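Local coordinates for polysaccharide deacetylase (Bacillus anthracis, PDB 2J13), which probably removes acetyl groups from peptidoglycan or related polysaccharides of the bacterial cell wall, as a zinc-binding family 4 carbohydrate esterase, at residues G71-L74 with D75-E79; F86-G90 with H91-T95; S116-F120 with T121-D125. All coordinates share one frame; numbering follows the deposited sequence. Where two conformers were deposited one is given.

Interaction 1. Residues G71-L74 with D75-E79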
ATOM      1  N   GLY A  71       8.883 -12.967   6.248  1.00 27.93           N
ATOM      2  CA  GLY A  71       8.483 -13.712   7.446  1.00 28.53           C
ATOM      3  C   GLY A  71       9.049 -13.078   8.707  1.00 29.09           C
ATOM      4  O   GLY A  71       8.388 -13.052   9.745  1.00 30.35           O
ATOM      5  N   LYS A  72      10.263 -12.563   8.614  1.00 30.10           N
ATOM      6  CA  LYS A  72      10.910 -11.861   9.740  1.00 30.68           C
ATOM      7  C   LYS A  72      10.224 -10.524  10.037  1.00 29.76           C
ATOM      8  O   LYS A  72      10.057 -10.173  11.201  1.00 29.83           O
ATOM      9  CB  LYS A  72      12.406 -11.672   9.467  1.00 32.19           C
ATOM     10  CG  LYS A  72      13.213 -12.973   9.561  1.00 36.08           C
ATOM     11  CD  LYS A  72      14.551 -12.847   8.838  1.00 41.17           C
ATOM     12  CE  LYS A  72      15.680 -13.637   9.513  1.00 43.22           C
ATOM     13  NZ  LYS A  72      17.036 -13.282   8.984  1.00 45.17           N
ATOM     14  N   ILE A  73       9.813  -9.788   8.992  1.00 27.56           N
ATOM     15  CA  ILE A  73       8.978  -8.584   9.160  1.00 26.93           C
ATOM     16  C   ILE A  73       7.690  -8.943   9.883  1.00 26.19           C
ATOM     17  O   ILE A  73       7.274  -8.270  10.832  1.00 25.85           O
ATOM     18  CB  ILE A  73       8.641  -7.918   7.766  1.00 26.65           C
ATOM     19  CG1 ILE A  73       9.882  -7.292   7.170  1.00 28.70           C
ATOM     20  CG2 ILE A  73       7.544  -6.895   7.885  1.00 26.27           C
ATOM     21  CD1 ILE A  73      10.415  -6.137   7.891  1.00 30.73           C
ATOM     22  N   LEU A  74       7.031 -10.000   9.427  1.00 25.39           N
ATOM     23  CA  LEU A  74       5.764 -10.389  10.010  1.00 25.42           C
ATOM     24  C   LEU A  74       5.970 -10.772  11.482  1.00 26.57           C
ATOM     25  O   LEU A  74       5.144 -10.460  12.309  1.00 25.98           O
ATOM     26  CB  LEU A  74       5.138 -11.546   9.234  1.00 25.55           C
ATOM     27  CG  LEU A  74       4.480 -11.101   7.897  1.00 23.76           C
ATOM     28  CD1 LEU A  74       4.245 -12.280   6.983  1.00 24.35           C
ATOM     29  CD2 LEU A  74       3.179 -10.361   8.193  1.00 23.91           C
ATOM     30  N   ASP A  75       7.086 -11.417  11.777  1.00 27.79           N
ATOM     31  CA  ASP A  75       7.383 -11.783  13.190  1.00 29.12           C
ATOM     32  C   ASP A  75       7.472 -10.513  14.074  1.00 28.64           C
ATOM     33  O   ASP A  75       6.959 -10.479  15.199  1.00 29.66           O
ATOM     34  CB  ASP A  75       8.687 -12.564  13.277  1.00 30.30           C
ATOM     35  CG  ASP A  75       8.600 -13.976  12.698  1.00 32.57           C
ATOM     36  OD1 ASP A  75       7.492 -14.520  12.540  1.00 35.20           O
ATOM     37  OD2 ASP A  75       9.680 -14.562  12.427  1.00 37.74           O
ATOM     38  N   VAL A  76       8.184  -9.496  13.588  1.00 28.26           N
ATOM     39  CA  VAL A  76       8.284  -8.224  14.291  1.00 27.20           C
ATOM     40  C   VAL A  76       6.893  -7.599  14.492  1.00 26.14           C
ATOM     41  O   VAL A  76       6.535  -7.182  15.575  1.00 24.92           O
ATOM     42  CB  VAL A  76       9.220  -7.232  13.592  1.00 26.96           C
ATOM     43  CG1 VAL A  76       9.116  -5.872  14.230  1.00 26.31           C
ATOM     44  CG2 VAL A  76      10.669  -7.730  13.587  1.00 26.92           C
ATOM     45  N   LEU A  77       6.084  -7.523  13.440  1.00 25.75           N
ATOM     46  CA  LEU A  77       4.769  -6.895  13.555  1.00 25.37           C
ATOM     47  C   LEU A  77       3.861  -7.607  14.566  1.00 27.21           C
ATOM     48  O   LEU A  77       3.080  -6.966  15.277  1.00 26.62           O
ATOM     49  CB  LEU A  77       4.091  -6.860  12.161  1.00 24.90           C
ATOM     50  CG  LEU A  77       4.813  -5.989  11.130  1.00 24.32           C
ATOM     51  CD1 LEU A  77       4.112  -6.178   9.727  1.00 23.60           C
ATOM     52  CD2 LEU A  77       4.816  -4.546  11.564  1.00 24.74           C
ATOM     53  N   LYS A  78       3.993  -8.927  14.631  1.00 28.93           N
ATOM     54  CA  LYS A  78       3.236  -9.742  15.557  1.00 30.91           C
ATOM     55  C   LYS A  78       3.688  -9.477  17.006  1.00 31.26           C
ATOM     56  O   LYS A  78       2.856  -9.319  17.869  1.00 31.19           O
ATOM     57  CB  LYS A  78       3.433 -11.211  15.192  1.00 31.35           C
ATOM     58  CG  LYS A  78       2.651 -12.231  16.028  1.00 33.80           C
ATOM     59  CD  LYS A  78       3.095 -13.619  15.611  1.00 36.27           C
ATOM     60  CE  LYS A  78       1.947 -14.545  15.281  1.00 41.53           C
ATOM     61  NZ  LYS A  78       2.342 -15.606  14.267  1.00 44.06           N
ATOM     62  N   GLU A  79       5.000  -9.401  17.208  1.00 31.66           N
ATOM     63  CA  GLU A  79       5.593  -9.144  18.525  0.50 32.52           C
ATOM     64  C   GLU A  79       5.179  -7.789  19.059  1.00 32.06           C
ATOM     65  O   GLU A  79       4.855  -7.643  20.251  1.00 32.59           O
ATOM     66  CB  GLU A  79       7.115  -9.194  18.437  0.50 32.61           C
ATOM     67  CG  GLU A  79       7.688 -10.599  18.312  0.50 33.65           C
ATOM     68  CD  GLU A  79       9.193 -10.667  18.531  0.50 34.56           C
ATOM     69  OE1 GLU A  79       9.798  -9.674  19.016  0.50 35.72           O
ATOM     70  OE2 GLU A  79       9.781 -11.731  18.212  0.50 36.81           O
TER
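Asp75 closes on Gly71 one helical turn back: its backbone N donates to Gly71 O at 2.9 Å, and its side chain leans over the same oxygen. Asp75 CG lies beside its own backbone N (chi1 -71°), which swings the carboxylate back toward the start of the helix and brings that CG within 3.1 Å of Gly71 O. The crowding of acceptor oxygens is probably eased by Arg102 of helix 97-105, which makes a salt bridge to Asp75 OD1 and a hydrogen bond to Gly71 O. Val76 follows, its N bonded to Lys72 O at 3.1 Å and its CG2 branch 3.5 Å from that Lys72 O; the side chain packs on Leu221 and Ala222 of helix 217-230. Next, Leu77 N reaches Ile73 O in the straightest of the four turn-to-turn bonds (166° at the hydrogen). Here the side chains meet too: Leu77 CD1 rests 4.0 Å from Ile73 CG2, and the two residues lie side by side, pointing the same way. Lys78 completes the run, with N 3.0 Å from Leu74 O and CB also lying against that carbonyl, while NZ pairs with Glu106. Acidic and basic groups thus line one side and aliphatic ones the other, as in the amphipathic helix of a beta-alpha-beta unit, here strand 56-63, helix 70-80 and strand 84-88 of the NodB homology domain.

Interaction 2. Residues F86-G90 with H91-T95. With ZN (zinc ion), chain E.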
ATOM      1  N   PHE A  86      -0.001  -4.823   3.161  1.00 16.93           N
ATOM      2  CA  PHE A  86       0.928  -5.392   2.194  1.00 17.43           C
ATOM      3  C   PHE A  86       0.228  -5.349   0.837  1.00 17.22           C
ATOM      4  O   PHE A  86      -0.777  -6.046   0.632  1.00 17.03           O
ATOM      5  CB  PHE A  86       1.263  -6.843   2.550  1.00 18.99           C
ATOM      6  CG  PHE A  86       2.030  -6.982   3.846  1.00 20.01           C
ATOM      7  CD1 PHE A  86       1.361  -7.027   5.046  1.00 21.24           C
ATOM      8  CD2 PHE A  86       3.407  -7.020   3.839  1.00 20.34           C
ATOM      9  CE1 PHE A  86       2.063  -7.115   6.242  1.00 21.67           C
ATOM     10  CE2 PHE A  86       4.129  -7.142   5.048  1.00 19.93           C
ATOM     11  CZ  PHE A  86       3.424  -7.204   6.237  1.00 20.92           C
ATOM     12  N   PHE A  87       0.769  -4.531  -0.068  1.00 16.17           N
ATOM     13  CA  PHE A  87       0.252  -4.401  -1.428  1.00 16.05           C
ATOM     14  C   PHE A  87       0.932  -5.437  -2.279  1.00 16.75           C
ATOM     15  O   PHE A  87       2.109  -5.322  -2.553  1.00 19.63           O
ATOM     16  CB  PHE A  87       0.524  -2.977  -1.986  1.00 16.01           C
ATOM     17  CG  PHE A  87      -0.298  -1.937  -1.337  1.00 15.29           C
ATOM     18  CD1 PHE A  87      -1.579  -1.665  -1.773  1.00 15.92           C
ATOM     19  CD2 PHE A  87       0.231  -1.159  -0.289  1.00 15.59           C
ATOM     20  CE1 PHE A  87      -2.365  -0.692  -1.128  1.00 16.27           C
ATOM     21  CE2 PHE A  87      -0.569  -0.224   0.355  1.00 17.44           C
ATOM     22  CZ  PHE A  87      -1.868   0.028  -0.089  1.00 17.27           C
ATOM     23  N   VAL A  88       0.188  -6.469  -2.670  1.00 17.13           N
ATOM     24  CA  VAL A  88       0.741  -7.659  -3.353  1.00 17.47           C
ATOM     25  C   VAL A  88       0.455  -7.696  -4.859  1.00 17.72           C
ATOM     26  O   VAL A  88      -0.590  -7.231  -5.314  1.00 17.37           O
ATOM     27  CB  VAL A  88       0.217  -8.993  -2.699  1.00 18.73           C
ATOM     28  CG1 VAL A  88       0.577  -8.998  -1.192  1.00 18.33           C
ATOM     29  CG2 VAL A  88      -1.277  -9.144  -2.932  1.00 18.49           C
ATOM     30  N   THR A  89       1.389  -8.255  -5.620  1.00 19.23           N
ATOM     31  CA  THR A  89       1.151  -8.524  -7.037  1.00 20.44           C
ATOM     32  C   THR A  89       0.693  -9.980  -7.266  1.00 22.57           C
ATOM     33  O   THR A  89       0.748 -10.812  -6.375  1.00 22.90           O
ATOM     34  CB  THR A  89       2.411  -8.302  -7.859  1.00 21.50           C
ATOM     35  OG1 THR A  89       3.419  -9.267  -7.508  1.00 22.34           O
ATOM     36  CG2 THR A  89       2.955  -6.853  -7.693  1.00 20.68           C
ATOM     37  N   GLY A  90       0.297 -10.294  -8.486  1.00 24.63           N
ATOM     38  CA  GLY A  90      -0.051 -11.682  -8.852  1.00 25.99           C
ATOM     39  C   GLY A  90       1.105 -12.663  -8.761  1.00 27.68           C
ATOM     40  O   GLY A  90       0.914 -13.807  -8.307  1.00 29.69           O
ATOM     41  N   HIS A  91       2.306 -12.238  -9.149  1.00 28.74           N
ATOM     42  CA  HIS A  91       3.498 -13.067  -9.038  1.00 30.18           C
ATOM     43  C   HIS A  91       3.760 -13.412  -7.591  1.00 29.70           C
ATOM     44  O   HIS A  91       4.056 -14.545  -7.241  1.00 30.00           O
ATOM     45  CB  HIS A  91       4.718 -12.340  -9.613  1.00 32.01           C
ATOM     46  CG  HIS A  91       6.021 -13.072  -9.433  1.00 36.33           C
ATOM     47  ND1 HIS A  91       6.403 -14.129 -10.238  1.00 39.39           N
ATOM     48  CD2 HIS A  91       7.039 -12.879  -8.562  1.00 38.21           C
ATOM     49  CE1 HIS A  91       7.590 -14.563  -9.859  1.00 40.62           C
ATOM     50  NE2 HIS A  91       8.001 -13.823  -8.846  1.00 41.10           N
ATOM     51  N   TYR A  92       3.596 -12.423  -6.727  1.00 27.51           N
ATOM     52  CA  TYR A  92       3.784 -12.655  -5.310  1.00 27.25           C
ATOM     53  C   TYR A  92       2.741 -13.651  -4.783  1.00 27.10           C
ATOM     54  O   TYR A  92       3.094 -14.615  -4.103  1.00 28.21           O
ATOM     55  CB  TYR A  92       3.718 -11.335  -4.545  1.00 26.03           C
ATOM     56  CG  TYR A  92       4.302 -11.457  -3.164  1.00 25.93           C
ATOM     57  CD1 TYR A  92       3.514 -11.848  -2.111  1.00 23.72           C
ATOM     58  CD2 TYR A  92       5.630 -11.201  -2.932  1.00 25.99           C
ATOM     59  CE1 TYR A  92       4.041 -12.000  -0.852  1.00 26.52           C
ATOM     60  CE2 TYR A  92       6.176 -11.359  -1.678  1.00 27.75           C
ATOM     61  CZ  TYR A  92       5.361 -11.741  -0.639  1.00 26.73           C
ATOM     62  OH  TYR A  92       5.858 -11.923   0.627  1.00 28.96           O
ATOM     63  N   ILE A  93       1.457 -13.437  -5.088  1.00 26.77           N
ATOM     64  CA  ILE A  93       0.390 -14.343  -4.633  1.00 27.99           C
ATOM     65  C   ILE A  93       0.647 -15.791  -5.071  1.00 29.29           C
ATOM     66  O   ILE A  93       0.513 -16.718  -4.264  1.00 29.50           O
ATOM     67  CB  ILE A  93      -1.011 -13.927  -5.150  1.00 28.25           C
ATOM     68  CG1 ILE A  93      -1.475 -12.602  -4.535  1.00 28.43           C
ATOM     69  CG2 ILE A  93      -2.063 -15.002  -4.808  1.00 29.46           C
ATOM     70  CD1 ILE A  93      -2.666 -11.944  -5.299  1.00 28.27           C
ATOM     71  N   LYS A  94       1.020 -15.976  -6.329  1.00 30.43           N
ATOM     72  CA  LYS A  94       1.195 -17.335  -6.873  1.00 31.94           C
ATOM     73  C   LYS A  94       2.403 -18.046  -6.258  1.00 32.60           C
ATOM     74  O   LYS A  94       2.392 -19.289  -6.104  1.00 34.26           O
ATOM     75  CB  LYS A  94       1.344 -17.270  -8.388  1.00 32.77           C
ATOM     76  CG  LYS A  94       0.089 -16.785  -9.116  1.00 36.06           C
ATOM     77  CD  LYS A  94      -1.026 -17.830  -9.247  1.00 41.07           C
ATOM     78  CE  LYS A  94      -0.666 -18.894 -10.259  1.00 43.24           C
ATOM     79  NZ  LYS A  94      -1.799 -19.814 -10.568  1.00 46.60           N
ATOM     80  N   THR A  95       3.446 -17.285  -5.941  1.00 31.29           N
ATOM     81  CA  THR A  95       4.721 -17.854  -5.494  1.00 31.26           C
ATOM     82  C   THR A  95       4.927 -17.839  -3.981  1.00 30.96           C
ATOM     83  O   THR A  95       5.865 -18.485  -3.486  1.00 30.79           O
ATOM     84  CB  THR A  95       5.918 -17.175  -6.181  1.00 31.78           C
ATOM     85  OG1 THR A  95       6.005 -15.772  -5.837  1.00 32.04           O
ATOM     86  CG2 THR A  95       5.830 -17.351  -7.711  1.00 31.63           C
TER
HETATM   87 ZN    ZN E1239       5.615 -14.723 -11.804  1.00 57.55          ZN
HETATM   88  O   HOH W   1       4.429 -16.695 -11.639  1.00 64.53           O
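A helix N-cap joins Thr89 to Tyr92 where strand 84-88 gives way to helix 90-95. Thr89 OG1 sits between its own backbone N and carbonyl carbon (chi1 66°), a position that turns the hydroxyl oxygen toward the first turn of the helix, where it accepts from Tyr92 N at 3.3 Å. The regular ladder starts alongside it: Ile93 N donates to Thr89 O at 3.0 Å, and Lys94 N to Gly90 O at 2.9 Å. Just ahead of the cap, the two methyls of Val88 part company. CG2 meets Ile93 CG1 at 3.8 Å and CG1 approaches Tyr92 CD1 at 4.2 Å, obliquely to the ring; Val88 crosses both side chains at about a right angle. On the exposed side of the helix, His91 binds a zinc ion through ND1 at 1.9 Å, with a water as a further ligand, and Thr95 CG2 lies 3.9 Å above one face of the imidazole, toward its rim. Thr95 N and OG1 both donate to His91 O, gripping it from opposite faces of the carbonyl. This zinc is distinct from the one held by His113 and His117, two residues that the Thr89 side chain touches. Tyr92 OH is bonded to Glu66; its ring packs on helix 97-105, Ile93 fits between that helix and helix 125-143, and Val88 pairs through its backbone with Gly111 of strand 109-112.

Interaction 3. Residues S116-F120 with T121-D125. With ZN (zinc ion), chain B.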
ATOM      1  N   SER A 116       0.515  -8.046 -12.931  1.00 23.36           N
ATOM      2  CA  SER A 116       1.833  -8.138 -13.559  1.00 24.44           C
ATOM      3  C   SER A 116       2.725  -6.889 -13.384  1.00 24.21           C
ATOM      4  O   SER A 116       3.836  -6.813 -13.973  1.00 24.99           O
ATOM      5  CB  SER A 116       1.679  -8.490 -15.040  1.00 25.66           C
ATOM      6  OG  SER A 116       1.051  -7.444 -15.714  1.00 27.54           O
ATOM      7  N   HIS A 117       2.271  -5.932 -12.569  1.00 23.30           N
ATOM      8  CA  HIS A 117       3.061  -4.747 -12.239  1.00 23.25           C
ATOM      9  C   HIS A 117       3.471  -3.907 -13.453  1.00 23.87           C
ATOM     10  O   HIS A 117       4.589  -3.394 -13.503  1.00 25.47           O
ATOM     11  CB  HIS A 117       4.312  -5.199 -11.452  1.00 23.54           C
ATOM     12  CG  HIS A 117       4.941  -4.149 -10.577  1.00 22.75           C
ATOM     13  ND1 HIS A 117       6.119  -3.512 -10.912  1.00 24.41           N
ATOM     14  CD2 HIS A 117       4.619  -3.708  -9.340  1.00 24.78           C
ATOM     15  CE1 HIS A 117       6.464  -2.681  -9.935  1.00 24.94           C
ATOM     16  NE2 HIS A 117       5.578  -2.797  -8.956  1.00 24.33           N
ATOM     17  N   PRO A 118       2.538  -3.657 -14.386  1.00 23.54           N
ATOM     18  CA  PRO A 118       2.801  -2.679 -15.448  1.00 24.67           C
ATOM     19  C   PRO A 118       2.588  -1.283 -14.952  1.00 25.14           C
ATOM     20  O   PRO A 118       1.878  -1.052 -13.971  1.00 25.51           O
ATOM     21  CB  PRO A 118       1.715  -2.998 -16.457  1.00 24.26           C
ATOM     22  CG  PRO A 118       0.540  -3.335 -15.580  1.00 24.39           C
ATOM     23  CD  PRO A 118       1.175  -4.194 -14.504  1.00 23.95           C
ATOM     24  N   ASP A 119       3.185  -0.327 -15.638  1.00 25.89           N
ATOM     25  CA  ASP A 119       2.782   1.062 -15.456  1.00 26.36           C
ATOM     26  C   ASP A 119       1.344   1.224 -15.950  1.00 25.06           C
ATOM     27  O   ASP A 119       1.029   0.908 -17.131  1.00 26.04           O
ATOM     28  CB  ASP A 119       3.747   1.994 -16.218  1.00 28.01           C
ATOM     29  CG  ASP A 119       5.044   2.311 -15.422  1.00 32.67           C
ATOM     30  OD1 ASP A 119       5.209   1.861 -14.243  1.00 36.15           O
ATOM     31  OD2 ASP A 119       5.914   3.051 -15.996  1.00 41.32           O
ATOM     32  N   PHE A 120       0.453   1.685 -15.069  1.00 22.89           N
ATOM     33  CA  PHE A 120      -0.992   1.788 -15.373  1.00 22.53           C
ATOM     34  C   PHE A 120      -1.289   2.750 -16.521  1.00 23.09           C
ATOM     35  O   PHE A 120      -2.274   2.603 -17.217  1.00 23.38           O
ATOM     36  CB  PHE A 120      -1.813   2.206 -14.168  1.00 21.52           C
ATOM     37  CG  PHE A 120      -1.998   1.100 -13.114  1.00 22.14           C
ATOM     38  CD1 PHE A 120      -1.492  -0.175 -13.306  1.00 22.61           C
ATOM     39  CD2 PHE A 120      -2.756   1.361 -11.998  1.00 22.54           C
ATOM     40  CE1 PHE A 120      -1.709  -1.183 -12.349  1.00 22.43           C
ATOM     41  CE2 PHE A 120      -2.981   0.368 -11.035  1.00 22.24           C
ATOM     42  CZ  PHE A 120      -2.438  -0.892 -11.219  1.00 21.55           C
ATOM     43  N   THR A 121      -0.422   3.731 -16.697  1.00 23.23           N
ATOM     44  CA  THR A 121      -0.591   4.718 -17.761  1.00 25.48           C
ATOM     45  C   THR A 121      -0.275   4.133 -19.149  1.00 26.13           C
ATOM     46  O   THR A 121      -0.580   4.792 -20.180  1.00 28.07           O
ATOM     47  CB  THR A 121       0.325   5.936 -17.479  1.00 25.93           C
ATOM     48  OG1 THR A 121       1.669   5.476 -17.350  1.00 29.28           O
ATOM     49  CG2 THR A 121      -0.087   6.683 -16.221  1.00 28.10           C
ATOM     50  N   ALA A 122       0.356   2.948 -19.197  1.00 26.58           N
ATOM     51  CA  ALA A 122       0.820   2.306 -20.432  1.00 27.55           C
ATOM     52  C   ALA A 122      -0.116   1.213 -20.927  1.00 27.87           C
ATOM     53  O   ALA A 122       0.186   0.547 -21.923  1.00 31.28           O
ATOM     54  CB  ALA A 122       2.206   1.703 -20.233  1.00 28.46           C
ATOM     55  N   VAL A 123      -1.230   0.995 -20.243  1.00 27.22           N
ATOM     56  CA  VAL A 123      -2.098  -0.125 -20.638  1.00 27.76           C
ATOM     57  C   VAL A 123      -3.453   0.392 -20.995  1.00 27.24           C
ATOM     58  O   VAL A 123      -3.849   1.473 -20.548  1.00 27.73           O
ATOM     59  CB  VAL A 123      -2.196  -1.153 -19.498  1.00 27.69           C
ATOM     60  CG1 VAL A 123      -0.803  -1.649 -19.146  1.00 30.51           C
ATOM     61  CG2 VAL A 123      -2.930  -0.554 -18.280  1.00 28.87           C
ATOM     62  N   ASN A 124      -4.192  -0.367 -21.811  1.00 27.35           N
ATOM     63  CA  ASN A 124      -5.558  -0.015 -22.149  0.50 27.37           C
ATOM     64  C   ASN A 124      -6.546  -0.300 -20.997  1.00 26.74           C
ATOM     65  O   ASN A 124      -6.185  -0.961 -19.986  1.00 25.68           O
ATOM     66  CB  ASN A 124      -5.959  -0.728 -23.453  0.50 27.75           C
ATOM     67  CG  ASN A 124      -5.033  -0.378 -24.625  0.50 29.65           C
ATOM     68  OD1 ASN A 124      -4.444   0.709 -24.674  0.50 32.50           O
ATOM     69  ND2 ASN A 124      -4.911  -1.292 -25.572  0.50 32.59           N
ATOM     70  N   ASP A 125      -7.768   0.190 -21.110  1.00 26.80           N
ATOM     71  CA  ASP A 125      -8.742   0.146 -20.005  1.00 28.16           C
ATOM     72  C   ASP A 125      -9.130  -1.296 -19.617  1.00 28.69           C
ATOM     73  O   ASP A 125      -9.251  -1.628 -18.429  1.00 28.52           O
ATOM     74  CB  ASP A 125     -10.014   0.917 -20.318  1.00 28.30           C
ATOM     75  CG  ASP A 125      -9.806   2.414 -20.409  1.00 30.25           C
ATOM     76  OD1 ASP A 125      -8.666   2.880 -20.160  1.00 31.79           O
ATOM     77  OD2 ASP A 125     -10.819   3.119 -20.693  1.00 32.58           O
TER
HETATM   78 ZN    ZN B1236       5.774  -2.108  -7.014  1.00 21.67          ZN
HETATM   79  O   HOH W   2      -4.040   4.191 -18.775  1.00 30.81           O
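Over one face of the Asp119 carbonyl stands Ala122 N, hydrogen-bonded to Asp119 O at 3.0 Å but 53° out of the carbonyl plane, so the bond does not use a lone pair. Ala122 CB lies against Asp119 O as well, 3.4 Å away. Of the aromatic rings, that of Phe120 turns inward, among Leu128 and Leu132 of helix 125-143, Pro154 and Thr162. His117 NE2 binds the zinc ion at 2.1 Å, and its imidazole meets the His113 ring with the planes at about 65° to each other; His113 binds the same metal through its NE2. The two histidines, four positions apart, form the His-x-x-x-His zinc motif of family 4 carbohydrate esterases. Asp119 to Ala122 follow as a type I beta turn, leading the chain from this motif toward helix 125-143. Beyond the turn, Val123 folds back over its start: CG1 touches Pro118 CB at 3.9 Å, the two side chains crossing at about a right angle. The other methyl, CG2, lies between the backbone N and carbonyl carbon of Val123 (chi1 -58°), which sets it 3.4 Å from Phe120 O. A water 2.8 Å from Phe120 O also approaches Val123 O, at 3.3 Å. The Asp119 carboxylate forms a salt bridge through OD1 with Arg155, whose NH1 also bonds to His117 O.

Overall arrangement
Interaction 2 is the most buried of the three and touches both others, while interactions 1 and 3 lie on opposite sides of the chain's centre with about 17 Å between nearest atoms. Phe86 of the strand entering interaction 2 receives Leu77 CD1 and Leu74 CD2 from interaction 1, tying helix 70-80 to strand 84-88, the next element of the chain. At the other end, Thr89 CG2 packs on His117 CD2 of interaction 3, beside the zinc held by His113 and His117. Residues 71-79 offer plain helical bonds, one aliphatic pair and no metal ligand; 86-95, a threonine cap, and 116-125, a surface turn, each give a histidine to a different zinc ion.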